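Local structure of 3-isopropylmalate dehydratase small subunit (Campylobacter jejuni, 3Q3W) at residues 9-14 against 145-150; 75-80 against 129-134; 93-98 against 119-124; 124-129 against 160-165; 141-146 against 156-161. The protein forms the small subunit of isopropylmalate isomerase, which interconverts 2-isopropylmalate and 3-isopropylmalate by way of 2-isopropylmaleate. All blocks are in the same frame, centred on the assembly; numbering follows the deposited sequence. Where two conformers were deposited one is given.

Contact 1 of 5, residues 9-14 against 145-150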
# COMPACT_ATOMS: atom_id res chain seq x y z
N ILE A 9 -3.64 14.83 3.88
CA ILE A 9 -2.19 14.94 3.76
C ILE A 9 -1.63 13.82 4.61
O ILE A 9 -2.06 13.66 5.73
CB ILE A 9 -1.66 16.26 4.38
CG1 ILE A 9 -2.40 17.50 3.84
CG2 ILE A 9 -0.15 16.39 4.16
CD1 ILE A 9 -1.87 18.10 2.52
N HIS A 10 -0.70 13.03 4.09
CA HIS A 10 -0.01 12.01 4.89
C HIS A 10 1.49 12.00 4.57
O HIS A 10 1.89 12.00 3.42
CB HIS A 10 -0.60 10.63 4.62
CG HIS A 10 0.11 9.53 5.33
ND1 HIS A 10 -0.05 9.28 6.68
CD2 HIS A 10 1.02 8.63 4.88
CE1 HIS A 10 0.72 8.27 7.02
NE2 HIS A 10 1.39 7.87 5.96
N LYS A 11 2.31 11.97 5.62
CA LYS A 11 3.75 11.87 5.47
C LYS A 11 4.16 10.67 6.31
O LYS A 11 3.74 10.55 7.47
CB LYS A 11 4.42 13.13 5.99
CG LYS A 11 5.95 13.03 6.13
CD LYS A 11 6.60 14.39 6.40
CE LYS A 11 7.95 14.21 7.08
NZ LYS A 11 8.67 15.51 7.21
N GLY A 12 4.91 9.74 5.72
CA GLY A 12 5.42 8.59 6.46
C GLY A 12 6.48 7.80 5.71
O GLY A 12 6.83 8.11 4.57
N ILE A 13 6.95 6.77 6.37
CA ILE A 13 7.98 5.90 5.87
C ILE A 13 7.44 5.10 4.69
O ILE A 13 6.39 4.44 4.79
CB ILE A 13 8.46 4.96 7.00
CG1 ILE A 13 8.94 5.76 8.22
CG2 ILE A 13 9.49 3.93 6.49
CD1 ILE A 13 10.19 6.51 8.05
N ALA A 14 8.12 5.20 3.55
CA ALA A 14 7.77 4.43 2.37
C ALA A 14 8.75 3.27 2.16
O ALA A 14 9.94 3.41 2.47
CB ALA A 14 7.73 5.29 1.18
N ASN A 145 10.94 8.93 4.24
CA ASN A 145 9.65 9.59 4.26
C ASN A 145 9.28 10.11 2.90
O ASN A 145 10.13 10.69 2.20
CB ASN A 145 9.66 10.71 5.26
CG ASN A 145 9.58 10.22 6.65
OD1 ASN A 145 8.55 9.69 7.05
ND2 ASN A 145 10.68 10.33 7.42
N ILE A 146 8.03 9.84 2.50
CA ILE A 146 7.39 10.44 1.36
C ILE A 146 6.18 11.22 1.88
O ILE A 146 5.57 10.84 2.87
CB ILE A 146 6.98 9.41 0.31
CG1 ILE A 146 8.25 8.80 -0.34
CG2 ILE A 146 6.05 10.06 -0.73
CD1 ILE A 146 8.02 7.66 -1.31
N GLU A 147 5.88 12.36 1.27
CA GLU A 147 4.65 13.09 1.63
C GLU A 147 3.65 13.09 0.48
O GLU A 147 4.01 13.20 -0.67
CB GLU A 147 4.94 14.52 2.08
CG GLU A 147 3.73 15.17 2.78
CD GLU A 147 4.05 16.44 3.54
OE1 GLU A 147 5.22 16.72 3.84
OE2 GLU A 147 3.09 17.18 3.86
N ILE A 148 2.36 12.94 0.82
CA ILE A 148 1.29 12.86 -0.18
C ILE A 148 0.19 13.80 0.22
O ILE A 148 -0.27 13.73 1.35
CB ILE A 148 0.70 11.47 -0.29
CG1 ILE A 148 1.76 10.45 -0.67
CG2 ILE A 148 -0.48 11.49 -1.31
CD1 ILE A 148 1.43 8.98 -0.27
N SER A 149 -0.22 14.69 -0.69
CA SER A 149 -1.38 15.53 -0.50
C SER A 149 -2.49 15.08 -1.45
O SER A 149 -2.33 15.13 -2.67
CB SER A 149 -1.02 17.00 -0.78
OG SER A 149 -2.16 17.84 -0.67
N LEU A 150 -3.62 14.67 -0.92
CA LEU A 150 -4.74 14.27 -1.78
C LEU A 150 -5.52 15.51 -2.22
O LEU A 150 -6.29 15.45 -3.17
CB LEU A 150 -5.67 13.29 -1.08
CG LEU A 150 -6.94 12.86 -1.83
CD1 LEU A 150 -6.64 12.23 -3.15
CD2 LEU A 150 -7.66 11.92 -0.96

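Contact 2 of 5, residues 75-80 against 129-134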
# COMPACT_ATOMS: atom_id res chain seq x y z
N ILE A 75 3.55 3.78 3.63
CA ILE A 75 3.47 3.87 2.16
C ILE A 75 4.28 2.77 1.48
O ILE A 75 5.41 2.47 1.91
CB ILE A 75 4.05 5.23 1.68
CG1 ILE A 75 3.22 6.36 2.23
CG2 ILE A 75 4.08 5.32 0.17
CD1 ILE A 75 3.89 7.77 2.18
N LEU A 76 3.71 2.19 0.42
CA LEU A 76 4.39 1.16 -0.37
C LEU A 76 4.63 1.68 -1.76
O LEU A 76 3.81 2.44 -2.28
CB LEU A 76 3.59 -0.13 -0.42
CG LEU A 76 3.30 -0.89 0.89
CD1 LEU A 76 2.50 -2.18 0.61
CD2 LEU A 76 4.56 -1.19 1.69
N VAL A 77 5.76 1.31 -2.35
CA VAL A 77 6.03 1.60 -3.73
C VAL A 77 6.30 0.28 -4.42
O VAL A 77 7.27 -0.42 -4.09
CB VAL A 77 7.22 2.53 -3.85
CG1 VAL A 77 7.39 2.99 -5.32
CG2 VAL A 77 7.03 3.70 -2.95
N SER A 78 5.44 -0.08 -5.36
CA SER A 78 5.55 -1.35 -6.08
C SER A 78 5.48 -1.19 -7.59
O SER A 78 5.42 -0.10 -8.11
CB SER A 78 4.45 -2.29 -5.62
OG SER A 78 4.84 -3.64 -5.80
N PHE A 79 5.51 -2.31 -8.29
CA PHE A 79 5.52 -2.27 -9.73
C PHE A 79 4.10 -2.57 -10.19
O PHE A 79 3.15 -2.48 -9.40
CB PHE A 79 6.54 -3.25 -10.28
CG PHE A 79 7.99 -2.90 -9.96
CD1 PHE A 79 8.39 -1.60 -9.71
CD2 PHE A 79 8.96 -3.91 -10.01
CE1 PHE A 79 9.72 -1.33 -9.48
CE2 PHE A 79 10.29 -3.63 -9.79
CZ PHE A 79 10.67 -2.35 -9.52
N GLU A 80 3.95 -2.89 -11.48
CA GLU A 80 2.65 -2.89 -12.12
C GLU A 80 1.73 -3.99 -11.67
O GLU A 80 2.16 -5.02 -11.19
CB GLU A 80 2.77 -2.95 -13.65
CG GLU A 80 3.72 -4.04 -14.22
CD GLU A 80 5.12 -3.50 -14.56
OE1 GLU A 80 5.78 -2.92 -13.66
OE2 GLU A 80 5.56 -3.66 -15.71
N ASP A 129 8.25 5.22 -15.26
CA ASP A 129 9.50 5.96 -15.08
C ASP A 129 9.55 6.65 -13.73
O ASP A 129 10.59 6.67 -13.08
CB ASP A 129 9.75 6.98 -16.22
CG ASP A 129 8.90 8.25 -16.10
OD1 ASP A 129 9.49 9.35 -15.96
OD2 ASP A 129 7.65 8.16 -16.18
N GLU A 130 8.42 7.20 -13.29
CA GLU A 130 8.39 7.92 -12.03
C GLU A 130 8.50 6.90 -10.88
O GLU A 130 9.23 7.15 -9.92
CB GLU A 130 7.12 8.76 -11.91
CG GLU A 130 6.98 10.02 -12.88
CD GLU A 130 5.57 10.69 -12.80
OE1 GLU A 130 4.61 10.00 -12.41
OE2 GLU A 130 5.43 11.91 -13.12
N VAL A 131 7.82 5.76 -10.99
CA VAL A 131 7.93 4.68 -9.98
C VAL A 131 9.39 4.19 -9.85
O VAL A 131 9.88 3.99 -8.76
CB VAL A 131 7.01 3.47 -10.31
CG1 VAL A 131 7.19 2.36 -9.28
CG2 VAL A 131 5.52 3.89 -10.39
N LEU A 132 10.08 4.07 -10.99
CA LEU A 132 11.41 3.47 -11.05
C LEU A 132 12.41 4.37 -10.36
O LEU A 132 13.30 3.92 -9.62
CB LEU A 132 11.79 3.26 -12.52
CG LEU A 132 12.15 1.83 -12.91
CD1 LEU A 132 11.49 0.81 -12.00
CD2 LEU A 132 11.80 1.60 -14.39
N GLU A 133 12.22 5.66 -10.62
CA GLU A 133 12.99 6.73 -10.01
C GLU A 133 12.78 6.79 -8.51
O GLU A 133 13.73 6.94 -7.77
CB GLU A 133 12.57 8.05 -10.67
CG GLU A 133 13.04 9.35 -10.04
CD GLU A 133 12.73 10.57 -10.92
OE1 GLU A 133 11.86 10.49 -11.79
OE2 GLU A 133 13.36 11.63 -10.74
N ILE A 134 11.53 6.75 -8.07
CA ILE A 134 11.18 6.70 -6.61
C ILE A 134 11.90 5.58 -5.87
O ILE A 134 12.56 5.84 -4.91
CB ILE A 134 9.67 6.59 -6.40
CG1 ILE A 134 9.04 7.96 -6.63
CG2 ILE A 134 9.31 6.13 -5.03
CD1 ILE A 134 7.59 7.90 -6.94

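Contact 3 of 5, residues 93-98 against 119-124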
# COMPACT_ATOMS: atom_id res chain seq x y z
N TRP A 93 -7.90 -4.78 3.63
CA TRP A 93 -7.91 -4.84 5.09
C TRP A 93 -6.53 -5.15 5.73
O TRP A 93 -6.15 -4.53 6.71
CB TRP A 93 -8.88 -5.89 5.55
CG TRP A 93 -10.31 -5.65 5.15
CD1 TRP A 93 -10.84 -4.56 4.51
CD2 TRP A 93 -11.40 -6.53 5.41
NE1 TRP A 93 -12.22 -4.72 4.36
CE2 TRP A 93 -12.57 -5.92 4.92
CE3 TRP A 93 -11.50 -7.80 6.04
CZ2 TRP A 93 -13.83 -6.54 4.98
CZ3 TRP A 93 -12.77 -8.40 6.11
CH2 TRP A 93 -13.90 -7.76 5.60
N ALA A 94 -5.84 -6.15 5.21
CA ALA A 94 -4.54 -6.50 5.76
C ALA A 94 -3.56 -5.34 5.61
O ALA A 94 -2.79 -5.00 6.51
CB ALA A 94 -4.01 -7.76 5.09
N LEU A 95 -3.59 -4.70 4.46
CA LEU A 95 -2.73 -3.54 4.21
C LEU A 95 -3.04 -2.40 5.18
O LEU A 95 -2.11 -1.86 5.81
CB LEU A 95 -2.88 -3.07 2.73
CG LEU A 95 -2.22 -3.99 1.72
CD1 LEU A 95 -2.88 -3.99 0.33
CD2 LEU A 95 -0.70 -3.67 1.62
N VAL A 96 -4.33 -2.01 5.31
CA VAL A 96 -4.70 -0.92 6.23
C VAL A 96 -4.43 -1.27 7.70
O VAL A 96 -3.91 -0.46 8.44
CB VAL A 96 -6.18 -0.49 6.04
CG1 VAL A 96 -6.64 0.45 7.15
CG2 VAL A 96 -6.36 0.19 4.62
N ASP A 97 -4.76 -2.49 8.11
CA ASP A 97 -4.54 -2.93 9.48
C ASP A 97 -3.03 -2.92 9.80
O ASP A 97 -2.64 -2.66 10.95
CB ASP A 97 -5.08 -4.35 9.70
CG ASP A 97 -6.65 -4.42 9.69
OD1 ASP A 97 -7.32 -3.38 9.60
OD2 ASP A 97 -7.21 -5.54 9.79
N TYR A 98 -2.18 -3.20 8.81
CA TYR A 98 -0.72 -3.16 9.04
C TYR A 98 -0.28 -1.74 9.28
O TYR A 98 0.71 -1.46 9.93
CB TYR A 98 0.03 -3.70 7.83
CG TYR A 98 1.51 -3.75 8.00
CD1 TYR A 98 2.12 -4.78 8.74
CD2 TYR A 98 2.33 -2.78 7.42
CE1 TYR A 98 3.51 -4.83 8.87
CE2 TYR A 98 3.69 -2.85 7.53
CZ TYR A 98 4.29 -3.85 8.25
OH TYR A 98 5.70 -3.90 8.37
N ASN A 119 -11.82 1.39 1.19
CA ASN A 119 -11.38 1.16 2.54
C ASN A 119 -10.42 2.21 2.98
O ASN A 119 -9.75 2.06 4.01
CB ASN A 119 -10.80 -0.24 2.70
CG ASN A 119 -11.88 -1.31 2.83
OD1 ASN A 119 -12.23 -1.71 3.94
ND2 ASN A 119 -12.44 -1.74 1.70
N GLY A 120 -10.33 3.29 2.21
CA GLY A 120 -9.54 4.47 2.62
C GLY A 120 -8.06 4.29 2.36
O GLY A 120 -7.26 5.06 2.86
N LEU A 121 -7.72 3.30 1.55
CA LEU A 121 -6.36 3.01 1.12
C LEU A 121 -6.10 3.74 -0.22
O LEU A 121 -6.61 3.32 -1.25
CB LEU A 121 -6.19 1.49 0.96
CG LEU A 121 -4.84 0.91 0.48
CD1 LEU A 121 -3.67 1.49 1.29
CD2 LEU A 121 -4.81 -0.62 0.50
N LEU A 122 -5.34 4.84 -0.20
CA LEU A 122 -5.13 5.62 -1.41
C LEU A 122 -4.19 5.00 -2.43
O LEU A 122 -2.99 4.75 -2.16
CB LEU A 122 -4.63 7.01 -1.07
CG LEU A 122 -4.39 7.98 -2.22
CD1 LEU A 122 -5.63 8.11 -3.16
CD2 LEU A 122 -4.03 9.36 -1.64
N THR A 123 -4.71 4.80 -3.62
CA THR A 123 -3.98 4.16 -4.68
C THR A 123 -3.53 5.20 -5.72
O THR A 123 -4.36 5.81 -6.43
CB THR A 123 -4.89 3.14 -5.33
OG1 THR A 123 -6.02 3.83 -5.83
CG2 THR A 123 -5.37 2.15 -4.30
N ILE A 124 -2.22 5.41 -5.77
CA ILE A 124 -1.59 6.45 -6.57
C ILE A 124 -0.92 5.81 -7.75
O ILE A 124 0.05 5.05 -7.61
CB ILE A 124 -0.53 7.18 -5.75
CG1 ILE A 124 -1.22 7.95 -4.63
CG2 ILE A 124 0.32 8.10 -6.64
CD1 ILE A 124 -0.35 8.33 -3.45
O HOH W 1 -14.46 -3.35 2.92

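Contact 4 of 5, residues 124-129 against 160-165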
# COMPACT_ATOMS: atom_id res chain seq x y z
N ILE A 124 -2.22 5.41 -5.77
CA ILE A 124 -1.59 6.45 -6.57
C ILE A 124 -0.92 5.81 -7.75
O ILE A 124 0.05 5.05 -7.61
CB ILE A 124 -0.53 7.18 -5.75
CG1 ILE A 124 -1.22 7.95 -4.63
CG2 ILE A 124 0.32 8.10 -6.64
CD1 ILE A 124 -0.35 8.33 -3.45
N GLU A 125 -1.45 6.13 -8.93
CA GLU A 125 -0.88 5.61 -10.17
C GLU A 125 0.11 6.65 -10.67
O GLU A 125 -0.27 7.82 -10.86
CB GLU A 125 -1.97 5.33 -11.21
CG GLU A 125 -2.75 4.05 -10.92
CD GLU A 125 -3.94 3.80 -11.85
OE1 GLU A 125 -4.27 4.70 -12.69
OE2 GLU A 125 -4.52 2.68 -11.75
N LEU A 126 1.37 6.24 -10.83
CA LEU A 126 2.41 7.07 -11.44
C LEU A 126 2.92 6.44 -12.72
O LEU A 126 2.80 5.23 -12.92
CB LEU A 126 3.56 7.29 -10.46
CG LEU A 126 3.19 8.13 -9.23
CD1 LEU A 126 4.44 8.56 -8.44
CD2 LEU A 126 2.35 9.36 -9.67
N ALA A 127 3.48 7.23 -13.63
CA ALA A 127 4.14 6.63 -14.79
C ALA A 127 5.29 5.74 -14.30
O ALA A 127 5.93 6.04 -13.29
CB ALA A 127 4.63 7.71 -15.76
N LYS A 128 5.52 4.64 -15.01
CA LYS A 128 6.51 3.65 -14.60
C LYS A 128 7.88 4.28 -14.39
O LYS A 128 8.58 3.93 -13.44
CB LYS A 128 6.54 2.48 -15.60
CG LYS A 128 7.90 1.83 -15.82
CD LYS A 128 7.90 0.34 -15.56
CE LYS A 128 8.10 0.05 -14.09
NZ LYS A 128 8.14 -1.42 -13.83
N ASP A 129 8.25 5.22 -15.26
CA ASP A 129 9.50 5.96 -15.08
C ASP A 129 9.55 6.65 -13.73
O ASP A 129 10.59 6.67 -13.08
CB ASP A 129 9.75 6.98 -16.22
CG ASP A 129 8.90 8.25 -16.10
OD1 ASP A 129 9.49 9.35 -15.96
OD2 ASP A 129 7.65 8.16 -16.18
N LYS A 160 11.59 16.41 -5.39
CA LYS A 160 10.82 16.01 -6.57
C LYS A 160 9.33 15.88 -6.32
O LYS A 160 8.92 15.43 -5.27
CB LYS A 160 11.30 14.67 -7.09
CG LYS A 160 12.76 14.61 -7.33
CD LYS A 160 13.15 13.22 -7.80
CE LYS A 160 14.61 13.22 -8.24
NZ LYS A 160 15.13 11.83 -8.15
N ILE A 161 8.52 16.27 -7.31
CA ILE A 161 7.06 16.32 -7.18
C ILE A 161 6.45 15.54 -8.31
O ILE A 161 6.83 15.72 -9.46
CB ILE A 161 6.52 17.77 -7.22
CG1 ILE A 161 7.21 18.65 -6.18
CG2 ILE A 161 5.04 17.77 -6.96
CD1 ILE A 161 6.78 20.14 -6.25
N PHE A 162 5.51 14.67 -7.99
CA PHE A 162 4.82 13.90 -8.99
C PHE A 162 3.36 14.23 -8.83
O PHE A 162 2.90 14.49 -7.70
CB PHE A 162 5.08 12.42 -8.73
CG PHE A 162 6.53 12.08 -8.62
CD1 PHE A 162 7.22 11.58 -9.72
CD2 PHE A 162 7.23 12.31 -7.43
CE1 PHE A 162 8.58 11.26 -9.62
CE2 PHE A 162 8.58 12.00 -7.31
CZ PHE A 162 9.26 11.48 -8.41
N SER A 163 2.62 14.25 -9.94
CA SER A 163 1.16 14.46 -9.90
C SER A 163 0.44 13.17 -10.22
O SER A 163 0.97 12.33 -10.93
CB SER A 163 0.75 15.55 -10.90
OG SER A 163 1.00 15.16 -12.24
N PHE A 164 -0.78 13.01 -9.69
CA PHE A 164 -1.62 11.85 -9.98
C PHE A 164 -3.13 12.18 -10.12
O PHE A 164 -3.62 13.20 -9.67
CB PHE A 164 -1.41 10.75 -8.92
CG PHE A 164 -1.90 11.11 -7.52
CD1 PHE A 164 -3.14 10.68 -7.08
CD2 PHE A 164 -1.11 11.85 -6.65
CE1 PHE A 164 -3.61 11.03 -5.82
CE2 PHE A 164 -1.57 12.19 -5.37
CZ PHE A 164 -2.80 11.76 -4.96
N ASP A 165 -3.85 11.26 -10.74
CA ASP A 165 -5.28 11.38 -10.95
C ASP A 165 -6.07 10.59 -9.92
O ASP A 165 -5.58 9.62 -9.39
CB ASP A 165 -5.65 10.84 -12.33
CG ASP A 165 -5.35 11.81 -13.43
OD1 ASP A 165 -5.61 13.02 -13.20
OD2 ASP A 165 -4.87 11.38 -14.50
O HOH W 2 -2.59 9.28 -11.84

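Contact 5 of 5, residues 141-146 against 156-161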
# COMPACT_ATOMS: atom_id res chain seq x y z
N SER A 141 18.26 6.18 -0.04
CA SER A 141 18.17 7.26 0.95
C SER A 141 18.10 6.76 2.40
O SER A 141 17.43 5.75 2.71
CB SER A 141 16.96 8.17 0.65
OG SER A 141 16.96 9.31 1.51
N GLN A 142 18.72 7.51 3.30
CA GLN A 142 18.55 7.25 4.72
C GLN A 142 17.16 7.66 5.18
O GLN A 142 16.56 6.99 6.02
CB GLN A 142 19.55 8.05 5.52
CG GLN A 142 19.72 7.55 6.96
CD GLN A 142 21.20 7.44 7.34
OE1 GLN A 142 22.04 8.09 6.74
NE2 GLN A 142 21.52 6.58 8.32
N ASP A 143 16.66 8.75 4.63
CA ASP A 143 15.34 9.22 5.02
C ASP A 143 14.30 8.64 4.07
O ASP A 143 14.30 8.89 2.86
CB ASP A 143 15.30 10.72 5.06
CG ASP A 143 13.95 11.26 5.38
OD1 ASP A 143 12.92 10.56 5.27
OD2 ASP A 143 13.90 12.44 5.72
N LYS A 144 13.38 7.86 4.63
CA LYS A 144 12.48 7.08 3.83
C LYS A 144 11.12 7.75 3.64
O LYS A 144 10.22 7.17 2.98
CB LYS A 144 12.29 5.71 4.50
CG LYS A 144 13.56 4.90 4.72
CD LYS A 144 14.34 4.72 3.42
CE LYS A 144 15.33 3.57 3.53
NZ LYS A 144 16.33 3.55 2.43
N ASN A 145 10.94 8.93 4.24
CA ASN A 145 9.65 9.59 4.26
C ASN A 145 9.28 10.11 2.90
O ASN A 145 10.13 10.69 2.20
CB ASN A 145 9.66 10.71 5.26
CG ASN A 145 9.58 10.22 6.65
OD1 ASN A 145 8.55 9.69 7.05
ND2 ASN A 145 10.68 10.33 7.42
N ILE A 146 8.03 9.84 2.50
CA ILE A 146 7.39 10.44 1.36
C ILE A 146 6.18 11.22 1.88
O ILE A 146 5.57 10.84 2.87
CB ILE A 146 6.98 9.41 0.31
CG1 ILE A 146 8.25 8.80 -0.34
CG2 ILE A 146 6.05 10.06 -0.73
CD1 ILE A 146 8.02 7.66 -1.31
N PHE A 156 5.40 14.15 -2.77
CA PHE A 156 6.59 14.95 -2.53
C PHE A 156 7.63 14.01 -1.96
O PHE A 156 7.41 13.44 -0.89
CB PHE A 156 6.30 16.07 -1.52
CG PHE A 156 5.17 16.99 -1.91
CD1 PHE A 156 5.42 18.19 -2.59
CD2 PHE A 156 3.84 16.66 -1.62
CE1 PHE A 156 4.39 19.05 -2.96
CE2 PHE A 156 2.79 17.52 -1.99
CZ PHE A 156 3.06 18.73 -2.68
N PHE A 157 8.72 13.79 -2.70
CA PHE A 157 9.84 13.00 -2.20
C PHE A 157 11.15 13.75 -2.44
O PHE A 157 11.58 13.93 -3.60
CB PHE A 157 9.91 11.65 -2.90
CG PHE A 157 10.93 10.69 -2.32
CD1 PHE A 157 11.21 10.67 -0.95
CD2 PHE A 157 11.59 9.80 -3.15
CE1 PHE A 157 12.13 9.81 -0.43
CE2 PHE A 157 12.50 8.92 -2.63
CZ PHE A 157 12.78 8.93 -1.26
N LYS A 158 11.76 14.20 -1.35
CA LYS A 158 12.95 15.02 -1.41
C LYS A 158 12.46 16.32 -2.03
O LYS A 158 11.46 16.86 -1.55
CB LYS A 158 14.07 14.35 -2.22
CG LYS A 158 14.50 13.00 -1.69
CD LYS A 158 14.94 13.15 -0.26
CE LYS A 158 15.80 12.01 0.23
NZ LYS A 158 15.27 11.69 1.58
N ASP A 159 13.13 16.79 -3.09
CA ASP A 159 12.71 17.97 -3.84
C ASP A 159 11.89 17.69 -5.12
O ASP A 159 11.53 18.64 -5.84
CB ASP A 159 13.94 18.80 -4.21
CG ASP A 159 14.45 19.64 -3.04
OD1 ASP A 159 15.02 20.73 -3.31
OD2 ASP A 159 14.30 19.20 -1.87
N LYS A 160 11.59 16.41 -5.39
CA LYS A 160 10.82 16.01 -6.57
C LYS A 160 9.33 15.88 -6.32
O LYS A 160 8.92 15.43 -5.27
CB LYS A 160 11.30 14.67 -7.09
CG LYS A 160 12.76 14.61 -7.33
CD LYS A 160 13.15 13.22 -7.80
CE LYS A 160 14.61 13.22 -8.24
NZ LYS A 160 15.13 11.83 -8.15
N ILE A 161 8.52 16.27 -7.31
CA ILE A 161 7.06 16.32 -7.18
C ILE A 161 6.45 15.54 -8.31
O ILE A 161 6.83 15.72 -9.46
CB ILE A 161 6.52 17.77 -7.22
CG1 ILE A 161 7.21 18.65 -6.18
CG2 ILE A 161 5.04 17.77 -6.96
CD1 ILE A 161 6.78 20.14 -6.25
O HOH W 3 16.08 14.00 3.64

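Contact 1 of 5, residues 9-14 against 145-150
His10 and Ile148 exchange two backbone hydrogen bonds, His10 N to Ile148 O at 2.9 Å and Ile148 N to His10 O at 2.8 Å. Two residues along, Gly12 and Ile146 do the same, with Gly12 N reaching Ile146 O at 3.1 Å. Strands 9-17 and 145-149 are thus an antiparallel pair, and it is here that the mixed sheet changes from parallel to antiparallel neighbours. The packing is tight on the face that carries Ile146 and Ile148. Ala14 CB presses to 3.4 Å from Ile146 CD1, nearer than usual for two carbons, and Ile75 of strand 73-78 lies against Ala14 and Ile148. His10 points to this face too, and its NE2 is hydrogen-bonded to Ser74 OG. The other face, with Ile9, Lys11 and Glu147, is looser and more open to solvent. Lys11 has CG anti to its backbone N (chi1 169°) and an extended chain that crosses Glu147 obliquely, its CD 3.7 Å from Glu147 OE1. Lys11 NZ itself stays 5.0 Å from Glu147 OE1, beyond a salt bridge. Near the end of the ladder Asn145 lays OD1 3.1 Å from Gly12 C. The chemistry implies that the pairing rests mainly on main-chain bonds and on the largely apolar face of Ala14, Ile146 and Ile148, while the acid and the lysine probably add no more than a mild long-range attraction.

Contact 2 of 5, residues 75-80 against 129-134
A helix laid across a beta-sheet, part of the alpha/beta fold of the aconitase C-terminal family, brings Val131 and Ile134 of helix 128-140 down onto Val77 of strand 73-78. The short axes pass 8.8 Å apart with an angle of 117° between their directions, so the helix runs across the strand and meets it over a small area. Val77 supplies most of the strand's side. Its CG1 lies 3.7 Å from Ile134 CG2 and 4.0 Å from Val131 CG1, and the side chains of Val77 and Val131 slide past each other in opposite directions. Ile134 also rests on Leu126, the residue that leads from strand 122-125 towards the helix, so the patch continues beneath the helix. Further along, Phe79 turns its ring towards the helix. Val131 CG1 comes to the edge of that ring, 4.2 Å from Phe79 CD1, while Leu132 crosses Phe79 at about a right angle and places its CD1 3.8 Å from Phe79 CE1. In the conformer given, Lys128 also makes a cation-pi contact with this ring while its NZ pairs with Glu80. Everything that crosses here is apolar except at one point, where Val131 carries CG1 anti to its own backbone N (chi1 177°) and sets that methyl 3.2 Å from Ser78 O, a buried carbonyl oxygen with no polar partner in the model.

Contact 3 of 5, residues 93-98 against 119-124
With a positive phi of 80°, Gly120 turns the chain out of helix 110-118 so that Asn119 and Leu121 come up against Trp93, Leu95 and Val96 of helix 90-98. This is a Schellman motif, with Leu121 N directed to Ala116 O and Gly120 N to Leu117 O. The two helices belong to successive beta-alpha-beta crossovers, which link strands 73-78, 102-105 and 122-125, and the contact fastens the first helix to the turn that leads into the last of those strands. Leu121 makes the apolar half. Its CD2 lies 3.8 Å from Leu95 CB and 3.9 Å from Leu95 CD1, the two side chains crossing at a slant. Val96 CG2 approaches Leu121 CB from the next position on the helix, though Val96 was modelled in two conformers and the detail there is less certain. Leu121 also touches Ile103 of strand 102-105. The polar half lies at the rim of the indole, where Asn119 comes to the edge of Trp93 with its amide plane turned 62° from the ring. Asn119 ND2 already gives a hydrogen bond to Asn115 O. Lying in the indole plane, water 1 joins both side chains, accepting from Trp93 NE1 at 3.0 Å and from Asn119 ND2 at 2.9 Å.

Contact 4 of 5, residues 124-129 against 160-165
Glu125 O, which touches Phe164 CB, takes a hydrogen bond from water 2 at 2.9 Å, and that water accepts in turn from Asp165 N at 2.6 Å. A single water therefore ties the main chains of 124-129 and 160-165. Strands 122-125 and 160-163 are the outermost two of the sheet, yet the sheet curls enough for side chains on them and just beyond their ends to meet. Ile124 covers the Phe164 ring: its CG1 stands 4.0 Å from the ring centroid, only 7° off the normal, a CH-pi contact over the centre of one face. Phe164 has CG between its backbone N and carbonyl carbon (chi1 67°), which sets the root of the ring beside Ile124 CG2, 3.8 Å from Phe164 CG. Leu126 continues the seam, crossing Phe162 at about a right angle with its CD1 3.9 Å from Phe162 CB. Its other methyl, CD2, lies 4.1 Å from Phe164 CB. Helix 128-140 closes over this end, with Ile134 against both Leu126 and Phe162. At the open side Glu125 turns its carboxylate to Lys113 in a salt bridge. The chemistry implies that the two edges are held by buried hydrocarbon and aromatic surface, with the water supplying a polar link between the backbones.

Contact 5 of 5, residues 141-146 against 156-161
The ring of Phe157 is sandwiched between Ile146 and Lys158. Ile146 CG1 lies over one face, 4.0 Å from the ring centroid and 29° off the normal, a CH-pi contact; Lys158 CG covers the opposite face, 4.1 Å above the plane and over its centre. Two carbonyl oxygens stand at the edge, Asn145 O the nearer at 3.3 Å from Phe157 CD1, with Asp143 O further round. Phe157 and Lys158 begin the type II' turn of the hairpin made by strands 154-157 and 160-163. Past the ring, the bent chain of Lys158 delivers NZ to Ser141 OG at 2.9 Å and more weakly to Asp143 O at 3.2 Å. Water 3 also accepts from Lys158 NZ. An Asx turn shapes the opposing loop: Asp143 OD1 accepts from Asn145 N at 2.8 Å, nearly along its C-O axis, and from Asn145 ND2 above the carboxylate plane. Lys158 NZ stops 4.4 Å from Asp143 OD2, so the ammonium is bound mainly through neutral oxygens, while the nearby carboxylate probably steadies its charge.

Starting from the N terminus, strand 9-17 opens contact 1, the longest loop, which closes only when 145-150 returns beside it. Contact 2 opens and closes within that span, seating helix 128-140 on strand 73-78, and contact 3 lies wholly within contact 2, joining helix 90-98 to the turn leading into strand 122-125. Contact 4 opens at 124-129, before contacts 1 and 2 have closed, and so crosses both; it unites the outermost strands of the sheet. Contact 5 begins where contact 1 ends, shares Asn145 and Ile146 with it, and finishes on the same stretch as contact 4. Ile148 of contact 1 packs on Ile124 of contacts 3 and 4 inside the curled sheet.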